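Local coordinates for uncharacterized protein (Bacteroides ovatus CL02T12C04, PDB 6PTM) that probably acts as an exo-carrageenase of glycoside hydrolase family 42, cleaving sugar units from the ends of carrageenan chains, at residues Y256-P261 with T372-F377; Y311-F316 with S342-P347; R317-N322 with M364-D369; E332-S337 with Y360-A365. One frame throughout, in Å; residues are numbered along the deposited sequence.

Interaction 1: Y256-P261 with T372-F377; sequences YDINHP and TEWFSF
The indole of Trp374 is met on one face by Ile258 and at its edge by Tyr256. Ile258 CG2 stands 3.4 Å from the centroid of the five-membered ring, 13° off the ring normal, a CH-pi contact in which Trp374 CE2 is the nearest atom. Ile258 CD1 reaches Trp374 CB at 3.8 Å, giving the branched residue a second hold. This follows from the torsion of Ile258: CG2 lies opposite the carbonyl carbon and beside the backbone N, while CG1 takes the tight place between N and C (chi1 58°). At the benzo end, near the ring plane, Tyr256 OH lies 3.3 Å from Trp374 CZ2, the two side chains crossing at nearly a right angle. That hydroxyl finds its polar partners elsewhere, in His231 and Asn267. Further out, a water accepts from Asn259 ND2 at 3.0 Å and donates to Glu373 OE1 at 2.6 Å, and Glu373 also pairs with Arg264. A serine in place of Trp374 would probably open a gap beneath Ile258 and cost Tyr256 the aromatic edge it leans on. Within the loop, Asp257 OD1 accepts from Asn259 N in an Asx turn, inside a type I turn that leads to the His260 N-cap of helix 261-278. The contact joins the loop leading into helix 261-278 to helix 358-385, within the (beta/alpha)8 barrel expected of this family.

Interaction 2: Y311-F316 with S342-P347; sequences YAYEEF and SSVDGP
Val344 meets the hydroxyl end of Tyr313, its CG1 3.7 Å from Tyr313 OH and 4.2 Å from Tyr313 CE2. The contact lies in the excursion that separates strand 288-292 of the (beta/alpha)8 barrel from helix 358-385: helix 310-324 is laid against the loop that returns the chain after helix 327-334. Valine suits the spot, since it also packs on Ile327, Leu330 and Trp334. Its carbonyl O comes to the edge of the Tyr313 ring, near the plane, and takes a hydrogen bond from Arg317. Asp345 turns its CB away from the helix and pairs with Arg348, which also forms a cation-pi contact with Tyr313; the Asp345 backbone passes close to the phenol. Gly346 then brings its amide to the hydroxyl: N to Tyr313 OH is 2.9 Å, but at an angle of only 119° the bond is weak. A beta carbon at Gly346 would sit tightly, 3.1 Å from Tyr313 OH, and would clash with Pro347 CD, which makes a residue without a side chain apt here. The phenol reaches this far because its CG stands opposite the backbone N (chi1 -153°), carrying the ring out from the helix toward the loop, while Phe316 CD2 covers one ring face. Pro347 offers its backbone, its O lying 3.6 Å from Tyr313 CE1. A water in the ring plane closes the group, 2.7 Å from Tyr313 OH and donating to Pro347 O at 2.8 Å.

Interaction 3: R317-N322 with M364-D369; sequences RKWLKN and MAFNMD. With EDO (1,2-ethanediol), chain C.
Trp319 and Phe366 slide past each other in opposite directions, with Trp319 CB 3.6 Å from Phe366 CD1. The indole of Trp319, projecting straight out with CG opposite the backbone N (chi1 -178°), carries the rest of the contact. Phe366 CA sits over one face, 3.8 Å from the centroid of the five-membered ring, so the tryptophan is laid directly on the backbone of the other helix. The Phe366 ring turns an edge toward that same indole in an offset edge-to-face pair, with centroids 5.5 Å apart. At the benzo end Trp319 CZ2 touches Ala365 CB at 3.7 Å, where the small methyl lets the large ring come close. Here helix 310-324, part of the insertion after barrel strand 288-292, crosses helix 358-385 at 109°, the local axes 10.3 Å apart. The indole N-H is answered by Asp369: Trp319 NE1 to Asp369 OD2 is 2.9 Å and almost straight at 177°. The oxygen lies in the ring plane of Trp319 but is approached on its anti side, somewhat out of the carboxylate plane. Replacing Trp319 with a leucine would probably leave Asp369 OD2 without its N-H donor and uncover the backbone at Phe366. The other carboxylate oxygen, Asp369 OD1, accepts from O1 of a 1,2-ethanediol at 2.7 Å, a molecule probably carried over from crystallisation and also bound by Lys570.

Interaction 4: E332-S337 with Y360-A365; sequences ELWSTS and YFDFMA
Trp334 and Asp362 meet across a wide backbone separation, for even the nearest CA atoms, those of Trp334 and Tyr360, are 9.2 Å apart. Helix 327-334 ends at Trp334; Ser335 then leaves helical geometry with positive phi, and the chain departs as a loop. Residues 360-365, by contrast, run through the first turns of the long helix 358-385. The reach of the tryptophan therefore spans most of the gap, and one hydrogen bond carries the contact: Trp334 NE1 gives its hydrogen to Asp362 OD2 at 2.9 Å with an angle of 168°. The acceptor lies in the indole plane, at the ring edge, whereas from the aspartate's side the donor comes to the anti side of OD2, 25° out of the carboxylate plane. Asp362 points its carboxylate outward from its helix, CG standing opposite the carbonyl carbon and beside N (chi1 -79°). The pair ties the short helix of the insertion after barrel strand 288-292 to the barrel helix that follows that insertion. Tryptophan suits the place because it couples a broad apolar surface, lying on Leu320 and Met359, with a single N-H that can be spent on a buried carboxylate. That carboxylate has further hydrogen-bond partners: OD2 also bonds His324 NE2, and OD1 bonds Tyr653 OH from a part of the chain far along the sequence. Such a set of partners is likely to stabilise the anionic form of Asp362.

Helix 358-385 threads three of the contacts: it supplies residues 360-365 to interaction 4, 364-369 to interaction 3 and 372-377 to interaction 1, whose centres lie about 10 Å (4 to 3) and 14 Å (3 to 1) apart. Interactions 3 and 4 share Met364 and Ala365, and Leu320 CD2 joins them by packing 3.8 Å from Trp334 CZ2. Interaction 2, also about 10 Å from interaction 3 between centres, is tied to it through helix 310-324, where Arg317 NE lies 2.7 Å from Val344 O. Interactions 1 and 2 touch where His260 CD2 comes within 3.4 Å of Tyr311 CE2. The ethanediol belongs to interaction 3.

Interaction 1: Y256-P261 with T372-F377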
# COMPACT_ATOMS: atom_id res chain seq x y z
N TYR A 256 23.94 1.45 8.78
CA TYR A 256 24.60 1.33 10.09
C TYR A 256 23.91 0.17 10.83
O TYR A 256 22.88 -0.32 10.38
CB TYR A 256 24.57 2.66 10.84
CG TYR A 256 23.22 3.20 11.24
CD1 TYR A 256 22.52 4.11 10.46
CD2 TYR A 256 22.61 2.77 12.40
CE1 TYR A 256 21.27 4.59 10.84
CE2 TYR A 256 21.34 3.20 12.77
CZ TYR A 256 20.67 4.15 12.01
OH TYR A 256 19.43 4.60 12.43
N ASP A 257 24.48 -0.21 11.96
CA ASP A 257 24.07 -1.41 12.73
C ASP A 257 22.96 -1.01 13.71
O ASP A 257 23.28 -0.32 14.68
CB ASP A 257 25.28 -1.94 13.50
CG ASP A 257 24.94 -3.17 14.33
OD1 ASP A 257 23.81 -3.68 14.19
OD2 ASP A 257 25.82 -3.62 15.06
N ILE A 258 21.73 -1.47 13.49
CA ILE A 258 20.59 -1.18 14.42
C ILE A 258 20.85 -1.78 15.81
O ILE A 258 20.17 -1.38 16.77
CB ILE A 258 19.24 -1.63 13.85
CG1 ILE A 258 19.21 -3.13 13.52
CG2 ILE A 258 18.87 -0.78 12.66
CD1 ILE A 258 17.84 -3.65 13.11
N ASN A 259 21.79 -2.72 15.96
CA ASN A 259 22.06 -3.33 17.29
C ASN A 259 23.31 -2.71 17.94
O ASN A 259 23.73 -3.24 18.98
CB ASN A 259 22.13 -4.85 17.17
CG ASN A 259 20.80 -5.43 16.75
OD1 ASN A 259 20.67 -6.00 15.68
ND2 ASN A 259 19.80 -5.28 17.61
N HIS A 260 23.91 -1.66 17.38
CA HIS A 260 25.15 -1.04 17.93
C HIS A 260 24.76 0.06 18.92
O HIS A 260 23.91 0.90 18.59
CB HIS A 260 26.02 -0.49 16.82
CG HIS A 260 27.41 -0.17 17.28
ND1 HIS A 260 27.66 0.83 18.20
CD2 HIS A 260 28.60 -0.72 16.96
CE1 HIS A 260 28.96 0.87 18.44
NE2 HIS A 260 29.57 -0.07 17.68
N PRO A 261 25.34 0.12 20.15
CA PRO A 261 24.98 1.16 21.12
C PRO A 261 25.18 2.58 20.62
O PRO A 261 24.44 3.42 21.06
CB PRO A 261 25.90 0.93 22.32
CG PRO A 261 26.18 -0.56 22.25
CD PRO A 261 26.23 -0.88 20.75
N THR A 372 11.62 -5.59 14.34
CA THR A 372 10.43 -5.10 15.07
C THR A 372 10.88 -4.30 16.32
O THR A 372 10.34 -3.17 16.56
CB THR A 372 9.50 -6.27 15.41
OG1 THR A 372 9.06 -6.94 14.23
CG2 THR A 372 8.34 -5.81 16.26
N GLU A 373 11.79 -4.86 17.11
CA GLU A 373 12.29 -4.19 18.35
C GLU A 373 12.94 -2.83 18.00
O GLU A 373 12.71 -1.82 18.72
CB GLU A 373 13.23 -5.13 19.11
CG GLU A 373 13.72 -4.56 20.44
CD GLU A 373 14.83 -3.53 20.36
OE1 GLU A 373 15.72 -3.66 19.48
OE2 GLU A 373 14.82 -2.60 21.19
N TRP A 374 13.68 -2.76 16.90
CA TRP A 374 14.35 -1.52 16.47
C TRP A 374 13.29 -0.44 16.23
O TRP A 374 13.45 0.69 16.73
CB TRP A 374 15.21 -1.83 15.24
CG TRP A 374 15.57 -0.64 14.41
CD1 TRP A 374 15.14 -0.33 13.15
CD2 TRP A 374 16.46 0.41 14.80
NE1 TRP A 374 15.72 0.83 12.73
CE2 TRP A 374 16.51 1.32 13.73
CE3 TRP A 374 17.22 0.66 15.95
CZ2 TRP A 374 17.32 2.45 13.76
CZ3 TRP A 374 18.03 1.77 15.98
CH2 TRP A 374 18.06 2.66 14.91
N PHE A 375 12.23 -0.77 15.50
CA PHE A 375 11.16 0.19 15.17
C PHE A 375 10.38 0.53 16.43
O PHE A 375 9.94 1.71 16.52
CB PHE A 375 10.30 -0.34 14.02
CG PHE A 375 10.99 -0.19 12.69
CD1 PHE A 375 11.37 1.05 12.24
CD2 PHE A 375 11.32 -1.30 11.93
CE1 PHE A 375 12.02 1.19 11.03
CE2 PHE A 375 11.98 -1.16 10.73
CZ PHE A 375 12.36 0.07 10.29
N SER A 376 10.22 -0.41 17.37
CA SER A 376 9.65 -0.14 18.70
C SER A 376 10.53 0.88 19.45
O SER A 376 9.95 1.83 20.03
CB SER A 376 9.42 -1.40 19.52
OG SER A 376 8.40 -2.18 18.92
N PHE A 377 11.85 0.69 19.46
CA PHE A 377 12.81 1.65 20.08
C PHE A 377 12.60 3.04 19.45
O PHE A 377 12.39 3.99 20.21
CB PHE A 377 14.26 1.17 19.93
CG PHE A 377 15.31 2.24 20.15
CD1 PHE A 377 15.62 2.68 21.43
CD2 PHE A 377 15.96 2.81 19.06
CE1 PHE A 377 16.55 3.70 21.61
CE2 PHE A 377 16.88 3.84 19.25
CZ PHE A 377 17.16 4.29 20.53
O HOH W 1 16.77 -5.25 17.71

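Interaction 2: Y311-F316 with S342-P347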
# COMPACT_ATOMS: atom_id res chain seq x y z
N TYR A 311 27.35 -7.39 17.26
CA TYR A 311 26.32 -6.91 18.22
C TYR A 311 25.01 -7.66 17.93
O TYR A 311 24.37 -8.15 18.90
CB TYR A 311 26.17 -5.38 18.20
CG TYR A 311 27.20 -4.64 19.04
CD1 TYR A 311 27.17 -4.63 20.43
CD2 TYR A 311 28.23 -3.96 18.43
CE1 TYR A 311 28.13 -3.97 21.18
CE2 TYR A 311 29.21 -3.30 19.16
CZ TYR A 311 29.16 -3.30 20.54
OH TYR A 311 30.14 -2.62 21.21
N ALA A 312 24.63 -7.83 16.66
CA ALA A 312 23.36 -8.47 16.25
C ALA A 312 23.42 -9.96 16.60
O ALA A 312 22.42 -10.48 17.08
CB ALA A 312 23.07 -8.25 14.77
N TYR A 313 24.54 -10.64 16.34
CA TYR A 313 24.67 -12.08 16.65
C TYR A 313 24.58 -12.29 18.17
O TYR A 313 23.97 -13.30 18.61
CB TYR A 313 25.95 -12.67 16.06
CG TYR A 313 25.79 -14.14 15.80
CD1 TYR A 313 25.20 -14.59 14.63
CD2 TYR A 313 26.03 -15.07 16.80
CE1 TYR A 313 24.97 -15.93 14.41
CE2 TYR A 313 25.80 -16.43 16.61
CZ TYR A 313 25.29 -16.86 15.40
OH TYR A 313 25.01 -18.19 15.22
N GLU A 314 25.15 -11.38 18.97
CA GLU A 314 24.98 -11.43 20.44
C GLU A 314 23.48 -11.31 20.80
O GLU A 314 23.00 -12.05 21.67
CB GLU A 314 25.90 -10.40 21.11
CG GLU A 314 25.82 -10.41 22.64
CD GLU A 314 26.15 -11.74 23.32
OE1 GLU A 314 26.91 -12.59 22.74
OE2 GLU A 314 25.61 -11.94 24.41
N GLU A 315 22.72 -10.46 20.10
CA GLU A 315 21.25 -10.38 20.33
C GLU A 315 20.61 -11.71 19.91
O GLU A 315 19.74 -12.25 20.65
CB GLU A 315 20.65 -9.16 19.62
CG GLU A 315 21.11 -7.86 20.24
CD GLU A 315 20.84 -7.73 21.72
OE1 GLU A 315 19.68 -7.85 22.12
OE2 GLU A 315 21.82 -7.61 22.49
N PHE A 316 21.07 -12.29 18.81
CA PHE A 316 20.59 -13.63 18.36
C PHE A 316 20.73 -14.68 19.48
O PHE A 316 19.80 -15.47 19.69
CB PHE A 316 21.31 -14.04 17.07
CG PHE A 316 20.80 -15.29 16.40
CD1 PHE A 316 19.46 -15.62 16.37
CD2 PHE A 316 21.69 -16.13 15.73
CE1 PHE A 316 19.02 -16.78 15.73
CE2 PHE A 316 21.24 -17.25 15.05
CZ PHE A 316 19.90 -17.57 15.05
N SER A 342 26.00 -18.56 25.08
CA SER A 342 27.15 -17.67 24.70
C SER A 342 28.06 -18.33 23.65
O SER A 342 28.67 -17.58 22.90
CB SER A 342 27.97 -17.18 25.89
OG SER A 342 28.55 -18.28 26.55
N SER A 343 28.12 -19.67 23.56
CA SER A 343 29.01 -20.39 22.62
C SER A 343 28.36 -20.53 21.25
O SER A 343 29.05 -20.86 20.34
CB SER A 343 29.41 -21.72 23.15
OG SER A 343 30.00 -21.55 24.44
N VAL A 344 27.08 -20.24 21.08
CA VAL A 344 26.50 -20.36 19.71
C VAL A 344 27.33 -19.47 18.79
O VAL A 344 27.61 -18.30 19.19
CB VAL A 344 25.01 -20.01 19.70
CG1 VAL A 344 24.43 -20.08 18.29
CG2 VAL A 344 24.27 -20.93 20.66
N ASP A 345 27.76 -19.99 17.64
CA ASP A 345 28.72 -19.26 16.78
C ASP A 345 28.58 -19.73 15.33
O ASP A 345 29.60 -19.88 14.68
CB ASP A 345 30.16 -19.37 17.31
CG ASP A 345 31.02 -18.16 16.98
OD1 ASP A 345 30.47 -17.08 16.72
OD2 ASP A 345 32.24 -18.29 17.02
N GLY A 346 27.34 -19.87 14.86
CA GLY A 346 27.00 -20.13 13.45
C GLY A 346 27.27 -18.92 12.55
O GLY A 346 27.74 -17.87 12.96
N PRO A 347 27.03 -19.11 11.24
CA PRO A 347 27.26 -18.07 10.26
C PRO A 347 26.37 -16.85 10.50
O PRO A 347 25.24 -16.97 11.01
CB PRO A 347 26.95 -18.72 8.89
CG PRO A 347 26.43 -20.13 9.18
CD PRO A 347 26.61 -20.40 10.65
O HOH W 2 24.01 -18.78 12.75

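Interaction 3: R317-N322 with M364-D369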
# COMPACT_ATOMS: atom_id res chain seq x y z
N ARG A 317 21.88 -14.75 20.15
CA ARG A 317 22.11 -15.74 21.26
C ARG A 317 21.06 -15.51 22.36
O ARG A 317 20.49 -16.49 22.87
CB ARG A 317 23.53 -15.61 21.82
CG ARG A 317 24.66 -15.89 20.83
CD ARG A 317 26.02 -15.67 21.49
NE ARG A 317 27.08 -15.98 20.56
CZ ARG A 317 27.92 -15.08 20.07
NH1 ARG A 317 27.85 -13.82 20.46
NH2 ARG A 317 28.80 -15.42 19.15
N LYS A 318 20.76 -14.24 22.67
CA LYS A 318 19.70 -13.89 23.65
C LYS A 318 18.33 -14.35 23.16
O LYS A 318 17.56 -14.96 23.93
CB LYS A 318 19.76 -12.39 23.91
CG LYS A 318 20.96 -11.98 24.75
CD LYS A 318 21.16 -10.46 24.87
CE LYS A 318 22.43 -10.09 25.60
NZ LYS A 318 22.53 -8.62 25.71
N TRP A 319 18.00 -14.09 21.90
CA TRP A 319 16.70 -14.52 21.31
C TRP A 319 16.63 -16.07 21.36
O TRP A 319 15.57 -16.61 21.72
CB TRP A 319 16.62 -14.00 19.87
CG TRP A 319 15.35 -14.34 19.16
CD1 TRP A 319 14.29 -13.50 18.98
CD2 TRP A 319 15.03 -15.57 18.50
NE1 TRP A 319 13.32 -14.13 18.28
CE2 TRP A 319 13.73 -15.41 17.98
CE3 TRP A 319 15.69 -16.79 18.30
CZ2 TRP A 319 13.08 -16.43 17.30
CZ3 TRP A 319 15.04 -17.79 17.62
CH2 TRP A 319 13.76 -17.61 17.11
N LEU A 320 17.73 -16.76 21.04
CA LEU A 320 17.75 -18.26 21.01
C LEU A 320 17.50 -18.80 22.44
O LEU A 320 16.76 -19.81 22.62
CB LEU A 320 19.08 -18.74 20.44
CG LEU A 320 19.26 -18.51 18.94
CD1 LEU A 320 20.73 -18.57 18.54
CD2 LEU A 320 18.39 -19.47 18.15
N LYS A 321 18.09 -18.15 23.43
CA LYS A 321 17.89 -18.53 24.85
C LYS A 321 16.41 -18.40 25.23
O LYS A 321 15.86 -19.32 25.90
CB LYS A 321 18.74 -17.68 25.79
CG LYS A 321 18.63 -18.07 27.26
CD LYS A 321 19.55 -17.27 28.11
CE LYS A 321 19.76 -17.92 29.45
NZ LYS A 321 20.64 -17.07 30.26
N ASN A 322 15.78 -17.30 24.85
CA ASN A 322 14.33 -17.11 25.08
C ASN A 322 13.53 -18.13 24.27
O ASN A 322 12.63 -18.68 24.85
CB ASN A 322 13.86 -15.70 24.74
CG ASN A 322 12.39 -15.54 24.99
OD1 ASN A 322 11.98 -15.52 26.13
ND2 ASN A 322 11.60 -15.46 23.93
N MET A 364 15.93 -16.29 10.59
CA MET A 364 14.95 -15.42 9.90
C MET A 364 13.94 -14.88 10.93
O MET A 364 13.57 -13.69 10.81
CB MET A 364 14.22 -16.17 8.77
CG MET A 364 15.11 -16.65 7.66
SD MET A 364 16.40 -15.50 7.21
CE MET A 364 17.26 -16.48 5.97
N ALA A 365 13.54 -15.71 11.91
CA ALA A 365 12.57 -15.35 12.96
C ALA A 365 13.20 -14.27 13.85
O ALA A 365 12.54 -13.26 14.12
CB ALA A 365 12.19 -16.59 13.73
N PHE A 366 14.47 -14.48 14.23
CA PHE A 366 15.25 -13.51 15.02
C PHE A 366 15.35 -12.21 14.21
O PHE A 366 15.15 -11.12 14.79
CB PHE A 366 16.63 -14.05 15.40
CG PHE A 366 17.59 -12.93 15.74
CD1 PHE A 366 17.42 -12.19 16.90
CD2 PHE A 366 18.61 -12.56 14.89
CE1 PHE A 366 18.26 -11.12 17.19
CE2 PHE A 366 19.46 -11.50 15.18
CZ PHE A 366 19.29 -10.79 16.35
N ASN A 367 15.66 -12.29 12.91
CA ASN A 367 15.90 -11.08 12.10
C ASN A 367 14.61 -10.23 12.14
O ASN A 367 14.68 -8.99 12.31
CB ASN A 367 16.36 -11.43 10.68
CG ASN A 367 16.98 -10.26 9.93
OD1 ASN A 367 17.64 -9.42 10.54
ND2 ASN A 367 16.80 -10.20 8.62
N MET A 368 13.45 -10.86 11.99
CA MET A 368 12.16 -10.16 12.09
C MET A 368 11.99 -9.51 13.46
O MET A 368 11.68 -8.30 13.50
CB MET A 368 11.00 -11.11 11.84
CG MET A 368 10.76 -11.39 10.36
SD MET A 368 9.36 -12.53 10.33
CE MET A 368 9.30 -12.91 8.58
N ASP A 369 12.19 -10.29 14.53
CA ASP A 369 11.98 -9.83 15.93
C ASP A 369 12.93 -8.68 16.24
O ASP A 369 12.47 -7.74 16.88
CB ASP A 369 12.03 -11.00 16.91
CG ASP A 369 10.84 -11.95 16.75
OD1 ASP A 369 9.94 -11.63 15.94
OD2 ASP A 369 10.82 -13.00 17.43
C1 EDO C . 9.28 -14.38 14.07
O1 EDO C . 8.42 -13.68 14.93
C2 EDO C . 8.70 -15.72 13.76
O2 EDO C . 8.75 -16.64 14.84

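Interaction 4: E332-S337 with Y360-A365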
# COMPACT_ATOMS: atom_id res chain seq x y z
N GLU A 332 19.78 -30.14 19.85
CA GLU A 332 18.94 -31.20 19.24
C GLU A 332 18.44 -30.71 17.88
O GLU A 332 18.37 -31.52 16.96
CB GLU A 332 17.68 -31.49 20.06
CG GLU A 332 17.87 -32.31 21.30
CD GLU A 332 16.71 -32.22 22.30
OE1 GLU A 332 15.60 -31.74 21.90
OE2 GLU A 332 16.93 -32.57 23.49
N LEU A 333 18.01 -29.46 17.78
CA LEU A 333 17.38 -28.95 16.51
C LEU A 333 18.45 -28.59 15.47
O LEU A 333 18.28 -28.89 14.29
CB LEU A 333 16.49 -27.75 16.82
CG LEU A 333 15.18 -28.11 17.53
CD1 LEU A 333 14.53 -26.89 18.15
CD2 LEU A 333 14.23 -28.83 16.58
N TRP A 334 19.52 -27.95 15.91
CA TRP A 334 20.58 -27.46 15.00
C TRP A 334 21.60 -28.57 14.67
O TRP A 334 22.46 -28.29 13.83
CB TRP A 334 21.30 -26.31 15.67
CG TRP A 334 20.61 -24.99 15.68
CD1 TRP A 334 19.29 -24.72 15.87
CD2 TRP A 334 21.29 -23.73 15.65
NE1 TRP A 334 19.09 -23.36 15.88
CE2 TRP A 334 20.31 -22.73 15.81
CE3 TRP A 334 22.64 -23.36 15.55
CZ2 TRP A 334 20.62 -21.38 15.79
CZ3 TRP A 334 22.95 -22.02 15.55
CH2 TRP A 334 21.94 -21.04 15.64
N SER A 335 21.58 -29.70 15.40
CA SER A 335 22.58 -30.80 15.37
C SER A 335 23.96 -30.24 15.75
O SER A 335 24.88 -30.41 15.00
CB SER A 335 22.63 -31.48 14.04
OG SER A 335 21.36 -32.06 13.79
N THR A 336 24.05 -29.58 16.89
CA THR A 336 25.26 -28.88 17.35
C THR A 336 25.56 -29.41 18.75
O THR A 336 24.74 -30.19 19.28
CB THR A 336 25.09 -27.36 17.25
OG1 THR A 336 23.86 -27.04 17.90
CG2 THR A 336 25.07 -26.80 15.84
N SER A 337 26.70 -28.98 19.30
CA SER A 337 27.27 -29.41 20.60
C SER A 337 27.73 -28.20 21.41
O SER A 337 28.75 -28.33 22.14
CB SER A 337 28.42 -30.32 20.34
OG SER A 337 27.85 -31.54 19.97
N TYR A 360 18.16 -21.99 10.12
CA TYR A 360 17.65 -21.02 9.13
C TYR A 360 16.40 -20.39 9.69
O TYR A 360 16.27 -19.15 9.58
CB TYR A 360 17.40 -21.72 7.81
CG TYR A 360 16.88 -20.85 6.69
CD1 TYR A 360 15.53 -20.51 6.61
CD2 TYR A 360 17.73 -20.42 5.68
CE1 TYR A 360 15.05 -19.75 5.55
CE2 TYR A 360 17.25 -19.67 4.62
CZ TYR A 360 15.90 -19.36 4.53
OH TYR A 360 15.45 -18.63 3.48
N PHE A 361 15.48 -21.21 10.19
CA PHE A 361 14.20 -20.71 10.71
C PHE A 361 14.48 -19.67 11.80
O PHE A 361 13.90 -18.58 11.82
CB PHE A 361 13.34 -21.83 11.27
CG PHE A 361 12.10 -21.22 11.86
CD1 PHE A 361 12.09 -20.80 13.17
CD2 PHE A 361 11.03 -20.93 11.04
CE1 PHE A 361 10.99 -20.15 13.69
CE2 PHE A 361 9.94 -20.25 11.55
CZ PHE A 361 9.92 -19.86 12.87
N ASP A 362 15.33 -20.06 12.74
CA ASP A 362 15.72 -19.25 13.92
C ASP A 362 16.32 -17.94 13.44
O ASP A 362 15.98 -16.88 14.02
CB ASP A 362 16.65 -20.03 14.83
CG ASP A 362 15.92 -21.03 15.72
OD1 ASP A 362 14.65 -21.01 15.73
OD2 ASP A 362 16.61 -21.84 16.34
N PHE A 363 17.22 -18.00 12.45
CA PHE A 363 17.91 -16.78 11.96
C PHE A 363 16.86 -15.79 11.41
O PHE A 363 16.90 -14.58 11.74
CB PHE A 363 18.97 -17.16 10.93
CG PHE A 363 20.01 -16.09 10.76
CD1 PHE A 363 21.23 -16.19 11.41
CD2 PHE A 363 19.79 -15.02 9.90
CE1 PHE A 363 22.17 -15.18 11.29
CE2 PHE A 363 20.75 -14.03 9.76
CZ PHE A 363 21.93 -14.11 10.45
N MET A 364 15.93 -16.29 10.59
CA MET A 364 14.95 -15.42 9.90
C MET A 364 13.94 -14.88 10.93
O MET A 364 13.57 -13.69 10.81
CB MET A 364 14.22 -16.17 8.77
CG MET A 364 15.11 -16.65 7.66
SD MET A 364 16.40 -15.50 7.21
CE MET A 364 17.26 -16.48 5.97
N ALA A 365 13.54 -15.71 11.91
CA ALA A 365 12.57 -15.35 12.96
C ALA A 365 13.20 -14.27 13.85
O ALA A 365 12.54 -13.26 14.12
CB ALA A 365 12.19 -16.59 13.73